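PDB 6TZ0: viral structural protein 4 from Bombyx mori cytoplasmic polyhedrosis virus, which binds GTP and associates with the viral RNA-dependent RNA polymerase, probably assisting it during transcription of the double-stranded RNA genome. Local coordinates for residues V351-E354 and G358-S361; S364-Q369 and T484-G489; L329-K334 and T503-R508. All coordinates share one frame; numbering follows the deposited sequence.

Contact 1. Residues V351-E354 and G358-S361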
loop_
_atom_site.group_PDB
_atom_site.type_symbol
_atom_site.label_atom_id
_atom_site.label_comp_id
_atom_site.label_asym_id
_atom_site.label_seq_id
_atom_site.Cartn_x
_atom_site.Cartn_y
_atom_site.Cartn_z
ATOM N N VAL B 351 16.475 -13.517 -21.687
ATOM C CA VAL B 351 17.342 -12.590 -22.403
ATOM C C VAL B 351 16.596 -12.101 -23.634
ATOM O O VAL B 351 16.310 -12.886 -24.544
ATOM C CB VAL B 351 18.670 -13.241 -22.801
ATOM C CG1 VAL B 351 19.504 -12.270 -23.601
ATOM C CG2 VAL B 351 19.417 -13.696 -21.576
ATOM N N TYR B 352 16.286 -10.810 -23.672
ATOM C CA TYR B 352 15.679 -10.198 -24.842
ATOM C C TYR B 352 16.742 -9.559 -25.720
ATOM O O TYR B 352 17.738 -9.024 -25.231
ATOM C CB TYR B 352 14.659 -9.133 -24.457
ATOM C CG TYR B 352 13.445 -9.667 -23.763
ATOM C CD1 TYR B 352 12.496 -10.381 -24.461
ATOM C CD2 TYR B 352 13.221 -9.409 -22.422
ATOM C CE1 TYR B 352 11.382 -10.866 -23.841
ATOM C CE2 TYR B 352 12.099 -9.877 -21.795
ATOM C CZ TYR B 352 11.183 -10.609 -22.512
ATOM O OH TYR B 352 10.056 -11.087 -21.904
ATOM N N ALA B 353 16.510 -9.609 -27.025
ATOM C CA ALA B 353 17.428 -9.023 -27.986
ATOM C C ALA B 353 16.665 -8.717 -29.260
ATOM O O ALA B 353 15.607 -9.293 -29.523
ATOM C CB ALA B 353 18.603 -9.953 -28.283
ATOM N N GLU B 354 17.214 -7.800 -30.049
ATOM C CA GLU B 354 16.643 -7.538 -31.357
ATOM C C GLU B 354 16.943 -8.688 -32.305
ATOM O O GLU B 354 17.971 -9.359 -32.208
ATOM C CB GLU B 354 17.168 -6.229 -31.944
ATOM C CG GLU B 354 16.623 -4.975 -31.289
ATOM C CD GLU B 354 17.105 -3.710 -31.967
ATOM O OE1 GLU B 354 17.949 -3.808 -32.878
ATOM O OE2 GLU B 354 16.643 -2.614 -31.595
ATOM N N GLY B 358 22.567 -11.774 -33.319
ATOM C CA GLY B 358 23.492 -12.875 -33.157
ATOM C C GLY B 358 23.553 -13.337 -31.719
ATOM O O GLY B 358 24.635 -13.579 -31.181
ATOM N N LYS B 359 22.390 -13.466 -31.088
ATOM C CA LYS B 359 22.321 -13.745 -29.662
ATOM C C LYS B 359 22.385 -15.228 -29.327
ATOM O O LYS B 359 22.799 -15.574 -28.214
ATOM C CB LYS B 359 21.057 -13.124 -29.048
ATOM C CG LYS B 359 19.707 -13.745 -29.408
ATOM C CD LYS B 359 19.131 -13.207 -30.711
ATOM C CE LYS B 359 17.666 -13.561 -30.856
ATOM N NZ LYS B 359 17.133 -13.142 -32.177
ATOM N N THR B 360 22.015 -16.112 -30.256
ATOM C CA THR B 360 22.129 -17.541 -29.987
ATOM C C THR B 360 23.584 -17.980 -29.964
ATOM O O THR B 360 23.970 -18.822 -29.144
ATOM C CB THR B 360 21.355 -18.343 -31.028
ATOM O OG1 THR B 360 21.904 -18.092 -32.325
ATOM C CG2 THR B 360 19.898 -17.956 -31.020
ATOM N N SER B 361 24.403 -17.396 -30.840
ATOM C CA SER B 361 25.818 -17.740 -30.902
ATOM C C SER B 361 26.554 -17.333 -29.631
ATOM O O SER B 361 27.477 -18.028 -29.193
ATOM C CB SER B 361 26.455 -17.080 -32.122
ATOM O OG SER B 361 27.840 -17.354 -32.179
#

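Contact 2. Residues S364-Q369 and T484-G489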
loop_
_atom_site.group_PDB
_atom_site.type_symbol
_atom_site.label_atom_id
_atom_site.label_comp_id
_atom_site.label_asym_id
_atom_site.label_seq_id
_atom_site.Cartn_x
_atom_site.Cartn_y
_atom_site.Cartn_z
ATOM N N SER B 364 24.908 -19.654 -26.470
ATOM C CA SER B 364 25.382 -21.034 -26.421
ATOM C C SER B 364 26.708 -21.139 -25.670
ATOM O O SER B 364 26.876 -22.002 -24.796
ATOM C CB SER B 364 25.521 -21.582 -27.836
ATOM O OG SER B 364 26.545 -20.903 -28.534
ATOM N N THR B 365 27.653 -20.253 -25.983
ATOM C CA THR B 365 28.933 -20.228 -25.281
ATOM C C THR B 365 28.755 -19.812 -23.826
ATOM O O THR B 365 29.448 -20.322 -22.938
ATOM C CB THR B 365 29.887 -19.282 -26.012
ATOM O OG1 THR B 365 30.002 -19.694 -27.377
ATOM C CG2 THR B 365 31.272 -19.289 -25.391
ATOM N N TYR B 366 27.812 -18.904 -23.568
ATOM C CA TYR B 366 27.494 -18.510 -22.199
ATOM C C TYR B 366 26.962 -19.689 -21.391
ATOM O O TYR B 366 27.346 -19.879 -20.231
ATOM C CB TYR B 366 26.476 -17.369 -22.211
ATOM C CG TYR B 366 26.073 -16.866 -20.843
ATOM C CD1 TYR B 366 26.879 -15.989 -20.137
ATOM C CD2 TYR B 366 24.880 -17.264 -20.263
ATOM C CE1 TYR B 366 26.506 -15.530 -18.893
ATOM C CE2 TYR B 366 24.509 -16.820 -19.017
ATOM C CZ TYR B 366 25.325 -15.959 -18.334
ATOM O OH TYR B 366 24.947 -15.509 -17.093
ATOM N N ALA B 367 26.097 -20.507 -22.002
ATOM C CA ALA B 367 25.560 -21.676 -21.317
ATOM C C ALA B 367 26.641 -22.719 -21.063
ATOM O O ALA B 367 26.658 -23.353 -19.998
ATOM C CB ALA B 367 24.417 -22.271 -22.131
ATOM N N GLU B 368 27.568 -22.885 -22.014
ATOM C CA GLU B 368 28.689 -23.802 -21.808
ATOM C C GLU B 368 29.589 -23.348 -20.665
ATOM O O GLU B 368 29.986 -24.157 -19.817
ATOM C CB GLU B 368 29.504 -23.930 -23.088
ATOM C CG GLU B 368 28.788 -24.625 -24.215
ATOM C CD GLU B 368 29.600 -24.614 -25.487
ATOM O OE1 GLU B 368 30.658 -23.951 -25.503
ATOM O OE2 GLU B 368 29.184 -25.257 -26.473
ATOM N N GLN B 369 29.913 -22.052 -20.620
ATOM C CA GLN B 369 30.779 -21.537 -19.563
ATOM C C GLN B 369 30.099 -21.581 -18.208
ATOM O O GLN B 369 30.768 -21.782 -17.190
ATOM C CB GLN B 369 31.217 -20.108 -19.875
ATOM C CG GLN B 369 32.103 -19.988 -21.086
ATOM C CD GLN B 369 33.417 -20.696 -20.901
ATOM O OE1 GLN B 369 34.018 -20.642 -19.831
ATOM N NE2 GLN B 369 33.869 -21.382 -21.943
ATOM N N THR B 484 18.546 -25.308 -14.618
ATOM C CA THR B 484 18.835 -23.937 -15.008
ATOM C C THR B 484 18.595 -23.787 -16.503
ATOM O O THR B 484 19.254 -24.446 -17.309
ATOM C CB THR B 484 20.269 -23.558 -14.649
ATOM O OG1 THR B 484 21.174 -24.399 -15.363
ATOM C CG2 THR B 484 20.510 -23.747 -13.167
ATOM N N LEU B 485 17.651 -22.924 -16.866
ATOM C CA LEU B 485 17.326 -22.635 -18.253
ATOM C C LEU B 485 17.737 -21.221 -18.630
ATOM O O LEU B 485 17.760 -20.314 -17.795
ATOM C CB LEU B 485 15.830 -22.785 -18.529
ATOM C CG LEU B 485 15.186 -24.161 -18.564
ATOM C CD1 LEU B 485 13.687 -24.008 -18.692
ATOM C CD2 LEU B 485 15.734 -24.968 -19.722
ATOM N N ILE B 486 18.055 -21.047 -19.907
ATOM C CA ILE B 486 18.281 -19.741 -20.506
ATOM C C ILE B 486 17.346 -19.646 -21.698
ATOM O O ILE B 486 17.511 -20.377 -22.682
ATOM C CB ILE B 486 19.738 -19.535 -20.929
ATOM C CG1 ILE B 486 20.640 -19.500 -19.700
ATOM C CG2 ILE B 486 19.883 -18.251 -21.714
ATOM C CD1 ILE B 486 22.086 -19.564 -20.035
ATOM N N VAL B 487 16.360 -18.763 -21.609
ATOM C CA VAL B 487 15.302 -18.653 -22.603
ATOM C C VAL B 487 15.420 -17.295 -23.278
ATOM O O VAL B 487 15.596 -16.276 -22.602
ATOM C CB VAL B 487 13.917 -18.835 -21.956
ATOM C CG1 VAL B 487 12.821 -18.712 -22.985
ATOM C CG2 VAL B 487 13.839 -20.173 -21.250
ATOM N N GLU B 488 15.344 -17.281 -24.601
ATOM C CA GLU B 488 15.393 -16.054 -25.376
ATOM C C GLU B 488 13.983 -15.621 -25.762
ATOM O O GLU B 488 13.075 -16.437 -25.914
ATOM C CB GLU B 488 16.233 -16.261 -26.630
ATOM C CG GLU B 488 17.648 -16.687 -26.372
ATOM C CD GLU B 488 18.388 -16.969 -27.658
ATOM O OE1 GLU B 488 17.765 -16.876 -28.733
ATOM O OE2 GLU B 488 19.586 -17.302 -27.597
ATOM N N GLY B 489 13.807 -14.309 -25.921
ATOM C CA GLY B 489 12.523 -13.764 -26.298
ATOM C C GLY B 489 12.682 -12.658 -27.321
ATOM O O GLY B 489 13.782 -12.163 -27.556
#

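Contact 3. Residues L329-K334 and T503-R508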
loop_
_atom_site.group_PDB
_atom_site.type_symbol
_atom_site.label_atom_id
_atom_site.label_comp_id
_atom_site.label_asym_id
_atom_site.label_seq_id
_atom_site.Cartn_x
_atom_site.Cartn_y
_atom_site.Cartn_z
ATOM N N LEU B 329 25.806 -6.091 -13.826
ATOM C CA LEU B 329 26.423 -7.079 -12.948
ATOM C C LEU B 329 25.535 -7.417 -11.765
ATOM O O LEU B 329 25.560 -8.552 -11.289
ATOM C CB LEU B 329 27.771 -6.575 -12.442
ATOM C CG LEU B 329 28.891 -6.410 -13.462
ATOM C CD1 LEU B 329 30.076 -5.778 -12.787
ATOM C CD2 LEU B 329 29.267 -7.732 -14.086
ATOM N N ALA B 330 24.726 -6.462 -11.305
ATOM C CA ALA B 330 23.796 -6.711 -10.211
ATOM C C ALA B 330 22.723 -7.722 -10.599
ATOM O O ALA B 330 22.473 -8.687 -9.869
ATOM C CB ALA B 330 23.160 -5.399 -9.778
ATOM N N VAL B 331 22.091 -7.526 -11.759
ATOM C CA VAL B 331 21.031 -8.437 -12.184
ATOM C C VAL B 331 21.611 -9.800 -12.567
ATOM O O VAL B 331 21.028 -10.854 -12.265
ATOM C CB VAL B 331 20.226 -7.793 -13.328
ATOM C CG1 VAL B 331 19.159 -8.727 -13.840
ATOM C CG2 VAL B 331 19.588 -6.509 -12.849
ATOM N N LEU B 332 22.803 -9.808 -13.166
ATOM C CA LEU B 332 23.440 -11.074 -13.512
ATOM C C LEU B 332 23.898 -11.842 -12.273
ATOM O O LEU B 332 23.799 -13.072 -12.230
ATOM C CB LEU B 332 24.610 -10.818 -14.450
ATOM C CG LEU B 332 24.251 -10.342 -15.851
ATOM C CD1 LEU B 332 25.500 -9.900 -16.553
ATOM C CD2 LEU B 332 23.552 -11.437 -16.623
ATOM N N SER B 333 24.373 -11.143 -11.241
ATOM C CA SER B 333 24.741 -11.830 -10.011
ATOM C C SER B 333 23.516 -12.276 -9.228
ATOM O O SER B 333 23.594 -13.242 -8.465
ATOM C CB SER B 333 25.617 -10.931 -9.147
ATOM O OG SER B 333 24.865 -9.852 -8.640
ATOM N N LYS B 334 22.386 -11.589 -9.398
ATOM C CA LYS B 334 21.120 -12.079 -8.862
ATOM C C LYS B 334 20.745 -13.413 -9.499
ATOM O O LYS B 334 20.328 -14.356 -8.808
ATOM C CB LYS B 334 20.039 -11.027 -9.102
ATOM C CG LYS B 334 18.722 -11.254 -8.413
ATOM C CD LYS B 334 17.800 -10.087 -8.686
ATOM C CE LYS B 334 16.480 -10.250 -7.978
ATOM N NZ LYS B 334 15.559 -9.129 -8.302
ATOM N N THR B 503 14.966 -12.297 -12.992
ATOM C CA THR B 503 16.077 -11.667 -13.691
ATOM C C THR B 503 15.810 -11.724 -15.186
ATOM O O THR B 503 15.947 -12.783 -15.802
ATOM C CB THR B 503 17.396 -12.362 -13.365
ATOM O OG1 THR B 503 17.264 -13.762 -13.619
ATOM C CG2 THR B 503 17.799 -12.146 -11.924
ATOM N N THR B 504 15.438 -10.592 -15.767
ATOM C CA THR B 504 15.341 -10.457 -17.212
ATOM C C THR B 504 16.160 -9.260 -17.667
ATOM O O THR B 504 16.038 -8.163 -17.116
ATOM C CB THR B 504 13.874 -10.364 -17.673
ATOM O OG1 THR B 504 13.810 -9.958 -19.044
ATOM C CG2 THR B 504 13.055 -9.457 -16.811
ATOM N N VAL B 505 17.032 -9.498 -18.643
ATOM C CA VAL B 505 17.946 -8.495 -19.159
ATOM C C VAL B 505 17.651 -8.290 -20.633
ATOM O O VAL B 505 16.921 -9.055 -21.258
ATOM C CB VAL B 505 19.420 -8.884 -18.956
ATOM C CG1 VAL B 505 19.730 -9.018 -17.494
ATOM C CG2 VAL B 505 19.729 -10.172 -19.684
ATOM N N LEU B 506 18.248 -7.245 -21.192
ATOM C CA LEU B 506 18.186 -6.985 -22.619
ATOM C C LEU B 506 19.605 -6.960 -23.160
ATOM O O LEU B 506 20.480 -6.310 -22.585
ATOM C CB LEU B 506 17.453 -5.675 -22.909
ATOM C CG LEU B 506 16.942 -5.414 -24.327
ATOM C CD1 LEU B 506 15.660 -4.634 -24.238
ATOM C CD2 LEU B 506 17.925 -4.637 -25.153
ATOM N N LEU B 507 19.818 -7.656 -24.267
ATOM C CA LEU B 507 21.134 -7.823 -24.859
ATOM C C LEU B 507 21.317 -6.894 -26.051
ATOM O O LEU B 507 20.434 -6.773 -26.901
ATOM C CB LEU B 507 21.321 -9.285 -25.275
ATOM C CG LEU B 507 22.554 -9.839 -25.986
ATOM C CD1 LEU B 507 22.840 -11.227 -25.532
ATOM C CD2 LEU B 507 22.239 -9.920 -27.448
ATOM N N ARG B 508 22.476 -6.240 -26.107
ATOM C CA ARG B 508 22.905 -5.484 -27.272
ATOM C C ARG B 508 24.241 -6.030 -27.745
ATOM O O ARG B 508 25.082 -6.407 -26.929
ATOM C CB ARG B 508 23.054 -3.993 -26.970
ATOM C CG ARG B 508 21.813 -3.288 -26.492
ATOM C CD ARG B 508 20.760 -3.157 -27.562
ATOM N NE ARG B 508 19.608 -2.408 -27.073
ATOM C CZ ARG B 508 19.422 -1.112 -27.271
ATOM N NH1 ARG B 508 20.299 -0.428 -27.981
ATOM N NH2 ARG B 508 18.353 -0.507 -26.781
#

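Contact 1. Residues V351-E354 and G358-S361
Ala353 and Lys359 meet across the two ends of a phosphate-binding loop, a short-range contact between the last part of strand 347-353 and the first turn of helix 359-374. The sequence and the strand-loop-helix geometry fit a Walker A motif, and Lys359, Thr360 and Ser361 are GTP-binding residues of this protein, although no nucleotide occupies the site here. Contact is made by the aliphatic stem of the lysine rather than by its charge. Its CG lies between the backbone N and the carbonyl carbon (chi1 70°), and a bend at chi2 of -85° turns the chain back toward the end of the strand. CB, CG and CD therefore pass alongside one methyl group, with Lys359 CB 4.1 Å from Ala353 CB. At the far end, Lys359 NZ stands 3.9 Å from Glu354 O, too far for a hydrogen bond, a position consistent with the phosphate-contacting lysine of a Walker A motif. Gly358, with its positive phi of 73°, leads the chain into the helix. The carboxylate of Glu354 turns elsewhere and hydrogen-bonds through OE1 to Thr513 OG1, on helix 513-518. Around this junction, Lys359 touches residues of both strands that flank strand 347-353: Leu507 of strand 504-507, which Ala353 touches as well, and Glu488 of strand 484-489, which also packs against Thr360.

Contact 2. Residues S364-Q369 and T484-G489
Tyr366 and Ile486 meet at about a right angle, the ring of one reached edge-on by the tip of the other. Tyr366 leaves helix 359-374 with CG anti to its backbone N (chi1 -180°), which lays the ring along the sheet-facing side of the helix. From the strand comes the long branch of Ile486: CG1 points away from the carbonyl carbon, and chi2 of 169° keeps the branch extended, so that CD1 is carried straight out toward the helix. This methyl arrives at one edge of the ring, in its plane, and not over a face. It lies 3.6 Å from Tyr366 CD2 and 3.8 Å from Tyr366 CE2, which makes the meeting a purely apolar one between a methyl and the side of the ring.

The same methyl has a second partner one residue further along the helix. Ala367 CB is 4.1 Å from Ile486 CD1, and the CA atoms of Ala367 and Ile486 are 7.6 Å apart; the small side chain lets a single isoleucine branch reach two consecutive helix positions. No hydrogen bond joins the segments.

All three touching residues are buried, and neighbouring elements continue the apolar layer. Val378 of strand 378-381 touches both Ala367 and Ile486, while Met550 and Ile554 of helix 547-556 pack on Tyr366. Two residues later in the strand, Glu488 hydrogen-bonds through OE2 to His380 NE2 and touches Lys359 and Thr360.

A helix that follows the P-loop and packs on a parallel sheet, with strand 484-489 directly beside the P-loop strand, is consistent with a P-loop NTPase fold, and the strand order 2-3-1-4-5 with its kinase-GTPase branch.

Contact 3. Residues L329-K334 and T503-R508
With chi1 at 177°, Val331 sets its CG1 anti to the backbone N, and this methyl is the one that leaves helix 326-340 for the strand. It meets Val505 CG1 at 3.7 Å and comes within 4.1 Å of Thr503 CB, the valine sliding past both Val505 and Thr503 in the opposite direction. Thr503 is turned so that OG1 occupies the crowded position between backbone N and carbonyl carbon (chi1 53°), leaving CG2 to face the helix. That methyl settles against the backbone, with Thr503 CG2 3.5 Å from Val331 O, and also against the stem of Lys334. The extended lysine chain crosses the threonine side chain obliquely: Lys334 CG lies 3.7 Å from Thr503 CG2, with CB and CD nearly as close. In fold terms, the helix preceding the P-loop strand lies here against strand 504-507 of the parallel sheet, which runs between the P-loop strand 347-353 and the outermost strand 543-545. Thr543 of that edge strand touches both Val331 and Val505, and Leu332 reaches toward Met550 and Ser553 of helix 547-556. The far end of Lys334 leaves the apolar patch; its NZ makes a long, weak ion pair with Asp502 and a weak hydrogen bond to Ala472 O of the RNA-dependent RNA polymerase chain. On the same helix, Ala330 packs on Phe467 and Ser333 on Lys471, both of that polymerase chain.

How the contacts relate
Strand 347-353 ties the three contacts together, since its two neighbours in the parallel sheet are the strands of contacts 2 and 3. Val351 N probably donates a hydrogen bond to Val487 O of contact 2 at 3.0 Å, and Tyr352 N probably donates one to Val505 O of contact 3 at 3.1 Å. Contact 1 holds GTP-binding residues, with the site empty in this model; its centre is about 10 Å from that of contact 2 and about 13 Å from that of contact 3. Contacts 1 and 2 share helix 359-374. The side chains of Ile486 and Val505 both lie within about 10 Å of that of Lys359, a GTP-binding lysine.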